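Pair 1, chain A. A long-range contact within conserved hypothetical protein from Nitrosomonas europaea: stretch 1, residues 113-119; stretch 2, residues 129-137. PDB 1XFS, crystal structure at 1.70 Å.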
# COMPACT_ATOMS: atom_id res chain seq x y z
N VAL A 113 -12.17 3.04 -5.18
CA VAL A 113 -10.86 2.72 -4.61
C VAL A 113 -11.03 1.65 -3.54
O VAL A 113 -11.90 1.76 -2.67
CB VAL A 113 -10.22 3.97 -3.94
CG1 VAL A 113 -8.88 3.59 -3.35
CG2 VAL A 113 -10.07 5.08 -4.96
N MSE A 114 -10.21 0.61 -3.58
CA MSE A 114 -10.33 -0.44 -2.59
C MSE A 114 -9.04 -1.21 -2.37
O MSE A 114 -8.10 -1.12 -3.16
CB MSE A 114 -11.40 -1.45 -3.04
CG MSE A 114 -11.01 -2.22 -4.31
SE MSE A 114 -12.16 -3.76 -4.65
CE MSE A 114 -12.99 -3.19 -6.30
N THR A 115 -9.00 -1.95 -1.27
CA THR A 115 -7.87 -2.83 -0.99
C THR A 115 -8.55 -4.16 -0.76
O THR A 115 -9.48 -4.28 0.03
CB THR A 115 -7.06 -2.43 0.25
OG1 THR A 115 -6.32 -1.24 -0.04
CG2 THR A 115 -6.07 -3.56 0.61
N ALA A 116 -8.10 -5.16 -1.51
CA ALA A 116 -8.66 -6.50 -1.43
C ALA A 116 -7.73 -7.40 -0.66
O ALA A 116 -6.52 -7.40 -0.89
CB ALA A 116 -8.87 -7.04 -2.84
N VAL A 117 -8.29 -8.15 0.28
CA VAL A 117 -7.51 -9.08 1.06
C VAL A 117 -8.14 -10.44 0.78
O VAL A 117 -9.33 -10.64 1.02
CB VAL A 117 -7.57 -8.77 2.56
CG1 VAL A 117 -6.84 -9.87 3.34
CG2 VAL A 117 -6.93 -7.42 2.84
N ILE A 118 -7.34 -11.35 0.25
CA ILE A 118 -7.81 -12.69 -0.07
C ILE A 118 -7.08 -13.68 0.81
O ILE A 118 -5.85 -13.72 0.80
CB ILE A 118 -7.53 -13.05 -1.55
CG1 ILE A 118 -8.17 -12.02 -2.47
CG2 ILE A 118 -8.04 -14.45 -1.84
CD1 ILE A 118 -9.66 -11.82 -2.25
N GLU A 119 -7.82 -14.46 1.60
CA GLU A 119 -7.19 -15.44 2.46
C GLU A 119 -7.63 -16.85 2.09
O GLU A 119 -8.80 -17.08 1.83
CB GLU A 119 -7.52 -15.16 3.93
CG GLU A 119 -6.94 -13.86 4.45
CD GLU A 119 -7.15 -13.69 5.94
OE1 GLU A 119 -6.63 -12.69 6.50
OE2 GLU A 119 -7.83 -14.53 6.56
N TYR A 129 -12.15 -20.08 0.85
CA TYR A 129 -11.81 -18.79 0.26
C TYR A 129 -12.53 -17.66 0.96
O TYR A 129 -13.75 -17.66 1.08
CB TYR A 129 -12.18 -18.80 -1.23
CG TYR A 129 -12.09 -17.44 -1.91
CD1 TYR A 129 -13.11 -16.50 -1.78
CD2 TYR A 129 -10.99 -17.10 -2.68
CE1 TYR A 129 -13.03 -15.25 -2.39
CE2 TYR A 129 -10.89 -15.85 -3.30
CZ TYR A 129 -11.92 -14.93 -3.15
OH TYR A 129 -11.83 -13.69 -3.74
N THR A 130 -11.76 -16.67 1.43
CA THR A 130 -12.35 -15.53 2.10
C THR A 130 -11.83 -14.26 1.42
O THR A 130 -10.62 -14.07 1.28
CB THR A 130 -11.97 -15.53 3.60
OG1 THR A 130 -12.46 -16.73 4.22
CG2 THR A 130 -12.58 -14.33 4.31
N ALA A 131 -12.75 -13.42 0.96
CA ALA A 131 -12.37 -12.17 0.29
C ALA A 131 -12.98 -10.97 0.99
O ALA A 131 -14.18 -10.95 1.26
CB ALA A 131 -12.81 -12.20 -1.18
N CYS A 132 -12.16 -9.98 1.29
CA CYS A 132 -12.63 -8.77 1.95
C CYS A 132 -12.20 -7.57 1.13
O CYS A 132 -11.04 -7.46 0.74
CB CYS A 132 -12.05 -8.65 3.37
SG CYS A 132 -12.48 -7.10 4.25
N ALA A 133 -13.15 -6.68 0.86
CA ALA A 133 -12.87 -5.47 0.10
C ALA A 133 -12.95 -4.33 1.10
O ALA A 133 -14.00 -4.09 1.71
CB ALA A 133 -13.89 -5.28 -1.01
N MSE A 134 -11.82 -3.63 1.28
CA MSE A 134 -11.72 -2.52 2.23
C MSE A 134 -11.93 -1.19 1.51
O MSE A 134 -11.32 -0.93 0.48
CB MSE A 134 -10.35 -2.52 2.90
CG MSE A 134 -9.99 -3.81 3.60
SE MSE A 134 -8.14 -3.73 4.22
CE MSE A 134 -8.44 -2.74 5.81
N HIS A 135 -12.79 -0.34 2.07
CA HIS A 135 -13.06 0.96 1.48
C HIS A 135 -12.61 2.08 2.40
O HIS A 135 -12.33 1.85 3.58
CB HIS A 135 -14.55 1.10 1.18
CG HIS A 135 -15.09 -0.01 0.34
ND1 HIS A 135 -15.53 -1.20 0.88
CD2 HIS A 135 -15.18 -0.15 -1.00
CE1 HIS A 135 -15.87 -2.03 -0.09
NE2 HIS A 135 -15.67 -1.41 -1.24
N ASN A 136 -12.55 3.30 1.87
CA ASN A 136 -12.11 4.44 2.66
C ASN A 136 -13.21 5.14 3.45
O ASN A 136 -12.93 5.77 4.47
CB ASN A 136 -11.35 5.45 1.77
CG ASN A 136 -12.12 5.85 0.52
OD1 ASN A 136 -11.52 6.19 -0.51
ND2 ASN A 136 -13.45 5.83 0.59
N THR A 137 -14.45 5.01 3.00
CA THR A 137 -15.57 5.66 3.67
C THR A 137 -16.84 4.81 3.57
O THR A 137 -16.95 3.94 2.70
CB THR A 137 -15.88 7.02 3.03
OG1 THR A 137 -16.15 6.83 1.63
CG2 THR A 137 -14.69 7.96 3.18
O HOH W 1 -13.22 3.31 -0.98
O HOH W 2 -10.35 -12.19 3.27
O HOH W 3 -10.19 -18.52 4.12

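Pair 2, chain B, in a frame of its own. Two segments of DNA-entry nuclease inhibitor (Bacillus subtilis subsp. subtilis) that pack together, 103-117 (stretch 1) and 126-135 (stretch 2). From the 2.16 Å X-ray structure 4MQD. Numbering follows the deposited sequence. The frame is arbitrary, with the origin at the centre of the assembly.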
# COMPACT_ATOMS: atom_id res chain seq x y z
N ASP B 103 4.90 23.18 -4.32
CA ASP B 103 6.21 23.65 -4.76
C ASP B 103 7.04 22.48 -5.30
O ASP B 103 7.85 21.89 -4.59
CB ASP B 103 6.94 24.35 -3.61
CG ASP B 103 8.24 25.00 -4.04
OD1 ASP B 103 8.29 25.56 -5.15
OD2 ASP B 103 9.21 24.96 -3.25
N LEU B 104 6.81 22.15 -6.57
CA LEU B 104 7.53 21.08 -7.25
C LEU B 104 8.54 21.70 -8.21
O LEU B 104 8.17 22.55 -9.03
CB LEU B 104 6.55 20.19 -8.01
CG LEU B 104 7.06 18.84 -8.53
CD1 LEU B 104 7.47 17.93 -7.38
CD2 LEU B 104 5.99 18.17 -9.38
N PRO B 105 9.83 21.29 -8.13
CA PRO B 105 10.84 21.87 -9.02
C PRO B 105 10.63 21.55 -10.51
O PRO B 105 9.86 20.65 -10.85
CB PRO B 105 12.15 21.23 -8.54
CG PRO B 105 11.87 20.71 -7.18
CD PRO B 105 10.42 20.37 -7.15
N LYS B 106 11.32 22.28 -11.37
CA LYS B 106 11.31 22.03 -12.81
C LYS B 106 11.94 20.67 -13.10
O LYS B 106 12.86 20.25 -12.40
CB LYS B 106 12.09 23.11 -13.57
CG LYS B 106 11.56 24.52 -13.41
CD LYS B 106 12.15 25.47 -14.45
CE LYS B 106 13.65 25.69 -14.28
NZ LYS B 106 14.00 26.34 -12.99
N GLY B 107 11.44 20.00 -14.13
CA GLY B 107 12.01 18.72 -14.56
C GLY B 107 10.96 17.68 -14.91
O GLY B 107 9.76 17.95 -14.87
N ASP B 108 11.44 16.49 -15.26
CA ASP B 108 10.58 15.38 -15.64
C ASP B 108 10.30 14.48 -14.44
O ASP B 108 11.15 14.32 -13.56
CB ASP B 108 11.25 14.56 -16.76
CG ASP B 108 11.53 15.39 -18.00
OD1 ASP B 108 10.65 16.18 -18.40
OD2 ASP B 108 12.63 15.25 -18.57
N TYR B 109 9.11 13.91 -14.42
CA TYR B 109 8.69 13.03 -13.33
C TYR B 109 7.87 11.86 -13.86
O TYR B 109 7.32 11.92 -14.96
CB TYR B 109 7.83 13.79 -12.32
CG TYR B 109 8.52 14.96 -11.65
CD1 TYR B 109 8.56 16.21 -12.26
CD2 TYR B 109 9.10 14.82 -10.40
CE1 TYR B 109 9.18 17.29 -11.65
CE2 TYR B 109 9.72 15.90 -9.77
CZ TYR B 109 9.75 17.13 -10.40
OH TYR B 109 10.37 18.19 -9.79
N GLN B 110 7.81 10.79 -13.07
CA GLN B 110 6.81 9.75 -13.25
C GLN B 110 5.74 9.97 -12.19
O GLN B 110 5.93 9.64 -11.01
CB GLN B 110 7.42 8.35 -13.11
CG GLN B 110 8.22 7.90 -14.33
CD GLN B 110 7.36 7.72 -15.57
OE1 GLN B 110 6.14 7.57 -15.49
NE2 GLN B 110 8.00 7.72 -16.73
N LEU B 111 4.63 10.57 -12.61
CA LEU B 111 3.55 10.92 -11.71
C LEU B 111 2.59 9.75 -11.56
O LEU B 111 1.97 9.32 -12.53
CB LEU B 111 2.80 12.14 -12.25
CG LEU B 111 1.84 12.84 -11.28
CD1 LEU B 111 2.61 13.54 -10.17
CD2 LEU B 111 0.96 13.84 -12.03
N THR B 112 2.48 9.23 -10.34
CA THR B 112 1.59 8.11 -10.04
C THR B 112 0.43 8.57 -9.16
O THR B 112 0.64 9.32 -8.21
CB THR B 112 2.35 6.97 -9.34
OG1 THR B 112 3.40 6.50 -10.19
CG2 THR B 112 1.41 5.81 -9.02
N CYS B 113 -0.77 8.12 -9.49
CA CYS B 113 -1.97 8.44 -8.72
C CYS B 113 -2.66 7.16 -8.25
O CYS B 113 -3.10 6.35 -9.07
CB CYS B 113 -2.95 9.27 -9.55
SG CYS B 113 -4.47 9.73 -8.67
N TRP B 114 -2.74 6.98 -6.94
CA TRP B 114 -3.47 5.85 -6.35
C TRP B 114 -4.85 6.32 -5.90
O TRP B 114 -4.95 7.33 -5.19
CB TRP B 114 -2.73 5.28 -5.14
CG TRP B 114 -1.47 4.54 -5.44
CD1 TRP B 114 -1.34 3.21 -5.69
CD2 TRP B 114 -0.15 5.09 -5.49
NE1 TRP B 114 -0.01 2.89 -5.90
CE2 TRP B 114 0.73 4.03 -5.78
CE3 TRP B 114 0.37 6.38 -5.32
CZ2 TRP B 114 2.11 4.22 -5.91
CZ3 TRP B 114 1.74 6.57 -5.44
CH2 TRP B 114 2.59 5.49 -5.73
N THR B 115 -5.89 5.60 -6.30
CA THR B 115 -7.24 5.85 -5.82
C THR B 115 -7.52 5.01 -4.58
O THR B 115 -7.55 3.78 -4.66
CB THR B 115 -8.29 5.53 -6.91
OG1 THR B 115 -8.06 6.36 -8.05
CG2 THR B 115 -9.70 5.77 -6.39
N VAL B 116 -7.72 5.68 -3.45
CA VAL B 116 -8.00 5.01 -2.17
C VAL B 116 -9.39 5.44 -1.68
O VAL B 116 -9.53 6.51 -1.07
CB VAL B 116 -6.94 5.37 -1.11
CG1 VAL B 116 -7.16 4.56 0.16
CG2 VAL B 116 -5.54 5.15 -1.66
N PRO B 117 -10.42 4.62 -1.95
CA PRO B 117 -11.78 4.98 -1.52
C PRO B 117 -11.90 5.12 -0.00
O PRO B 117 -11.11 4.54 0.74
CB PRO B 117 -12.64 3.82 -2.02
CG PRO B 117 -11.81 3.10 -3.02
CD PRO B 117 -10.39 3.33 -2.65
N ASP B 126 -12.73 9.58 0.37
CA ASP B 126 -12.01 9.22 -0.84
C ASP B 126 -10.68 9.96 -0.87
O ASP B 126 -10.64 11.18 -0.74
CB ASP B 126 -12.83 9.54 -2.09
CG ASP B 126 -14.00 8.59 -2.28
OD1 ASP B 126 -14.13 7.62 -1.50
OD2 ASP B 126 -14.80 8.82 -3.21
N THR B 127 -9.60 9.20 -1.00
CA THR B 127 -8.25 9.75 -0.90
C THR B 127 -7.47 9.44 -2.17
O THR B 127 -7.49 8.31 -2.66
CB THR B 127 -7.52 9.16 0.32
OG1 THR B 127 -8.30 9.42 1.50
CG2 THR B 127 -6.13 9.78 0.48
N TYR B 128 -6.80 10.46 -2.70
CA TYR B 128 -6.00 10.31 -3.90
C TYR B 128 -4.54 10.65 -3.59
O TYR B 128 -4.21 11.80 -3.30
CB TYR B 128 -6.56 11.19 -5.02
CG TYR B 128 -7.94 10.74 -5.43
CD1 TYR B 128 -8.11 9.76 -6.41
CD2 TYR B 128 -9.08 11.25 -4.82
CE1 TYR B 128 -9.37 9.33 -6.78
CE2 TYR B 128 -10.35 10.82 -5.18
CZ TYR B 128 -10.49 9.86 -6.16
OH TYR B 128 -11.74 9.43 -6.53
N ILE B 129 -3.70 9.62 -3.63
CA ILE B 129 -2.28 9.77 -3.33
C ILE B 129 -1.53 10.01 -4.64
O ILE B 129 -1.65 9.22 -5.58
CB ILE B 129 -1.70 8.52 -2.63
CG1 ILE B 129 -2.47 8.24 -1.33
CG2 ILE B 129 -0.21 8.71 -2.33
CD1 ILE B 129 -2.08 6.95 -0.64
N ILE B 130 -0.78 11.10 -4.68
CA ILE B 130 -0.07 11.51 -5.89
C ILE B 130 1.43 11.61 -5.60
O ILE B 130 1.87 12.50 -4.88
CB ILE B 130 -0.60 12.86 -6.42
CG1 ILE B 130 -2.11 12.77 -6.66
CG2 ILE B 130 0.12 13.25 -7.70
CD1 ILE B 130 -2.78 14.10 -6.91
N ASP B 131 2.21 10.68 -6.17
CA ASP B 131 3.66 10.64 -5.96
C ASP B 131 4.39 11.05 -7.24
O ASP B 131 4.29 10.37 -8.27
CB ASP B 131 4.09 9.24 -5.52
CG ASP B 131 5.58 9.15 -5.16
OD1 ASP B 131 6.19 10.17 -4.77
OD2 ASP B 131 6.14 8.04 -5.26
N ALA B 132 5.11 12.16 -7.16
CA ALA B 132 5.98 12.60 -8.24
C ALA B 132 7.37 12.02 -8.01
O ALA B 132 8.05 12.39 -7.05
CB ALA B 132 6.04 14.12 -8.29
N VAL B 133 7.78 11.10 -8.88
CA VAL B 133 9.11 10.49 -8.80
C VAL B 133 10.02 11.14 -9.84
O VAL B 133 9.70 11.14 -11.03
CB VAL B 133 9.05 8.97 -9.04
CG1 VAL B 133 10.45 8.36 -8.92
CG2 VAL B 133 8.09 8.32 -8.06
N SER B 134 11.15 11.68 -9.40
CA SER B 134 12.06 12.42 -10.27
C SER B 134 12.70 11.54 -11.34
O SER B 134 13.12 10.42 -11.06
CB SER B 134 13.17 13.08 -9.45
OG SER B 134 12.64 13.99 -8.51
N VAL B 135 12.74 12.05 -12.57
CA VAL B 135 13.40 11.37 -13.69
C VAL B 135 14.11 12.41 -14.56
O VAL B 135 14.86 13.25 -14.06
CB VAL B 135 12.39 10.59 -14.56
CG1 VAL B 135 13.08 9.96 -15.76
CG2 VAL B 135 11.67 9.53 -13.73
O HOH W 4 12.77 17.15 -9.27

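Pair 1 and pair 2 are both two antiparallel strands joined edge to edge, and the backbones of 14 central residues superpose with an RMSD of 0.4 Å. Narrow, non-hydrogen-bonded pairs alternate with wide, hydrogen-bonded ones. Val A117 and Cys A132 form a wide pair, with N of Val A117 2.9 Å from O of Cys A132 and N of Cys A132 2.9 Å from O of Val A117. Their counterparts, Thr B112 and Asp B131, repeat it: N of Thr B112 lies 3.0 Å from O of Asp B131, and N of Asp B131 lies 2.9 Å from O of Thr B112. Because these bonds use only backbone atoms, the ladder tolerates very different side chains. Val A117 and Cys A132 are partly exposed, while the polar Thr B112 and Asp B131 are buried, with OG1 of Thr B112 and OD1 of Asp B131 hydrogen-bonded elsewhere in the structure.

One face carries the narrow pairs. Ala A116 and Ala A133 match Leu B111 and Ala B132. In pair 1 both members are alanine, and SE of the selenomethionine Met A114 lies 4.3 Å from CB of Ala A133. In pair 2 the corresponding Tyr B109 brings its ring close to the matched alanine, CD2 to CB of Ala B132 3.8 Å, while Leu B111 CD1 approaches the same CB at 4.0 Å. A small alanine thus serves both settings, accepting a flexible chain in one and a ring plus a branched chain in the other.

At the next narrow pair, bulk changes strands. Ile A118 faces Ala A131, and its CD1 comes within 3.3 Å of CB of Ala A131; its CG2 also packs 3.5 Å from CE2 of Tyr A129. In pair 2 the large residue is Ile B130, opposite the slimmer Cys B113, whose SG lies 4.3 Å from CG1 of Ile B130. Leu B111 supplies further apolar contact, CD1 to CG2 of Ile B130 3.5 Å. Tyr A129 and Tyr B128 match in backbone, but their side-chain centres lie 5.0 Å apart; SG of Cys B113 sits at the edge of the Tyr B128 ring, 4.3 Å from CD1.

On the other face, Thr A115 and Met A134 match Gln B110 and Val B133. The long selenomethionine touches two residues, SE of Met A134 lying 4.2 Å from CG2 of Thr A115 and 4.1 Å from CG2 of Val A117. Val B133 is shorter, its CB 4.4 Å from CB of Gln B110. The side chains of Glu A119 and Thr A130 meet only loosely, CB to CB 4.5 Å, whereas Trp B114 packs beside Ile B129, CE3 to CG2 3.8 Å, and its ring edge reaches Asp B131, CZ3 to CB 3.6 Å. The broad indole thereby spans two positions.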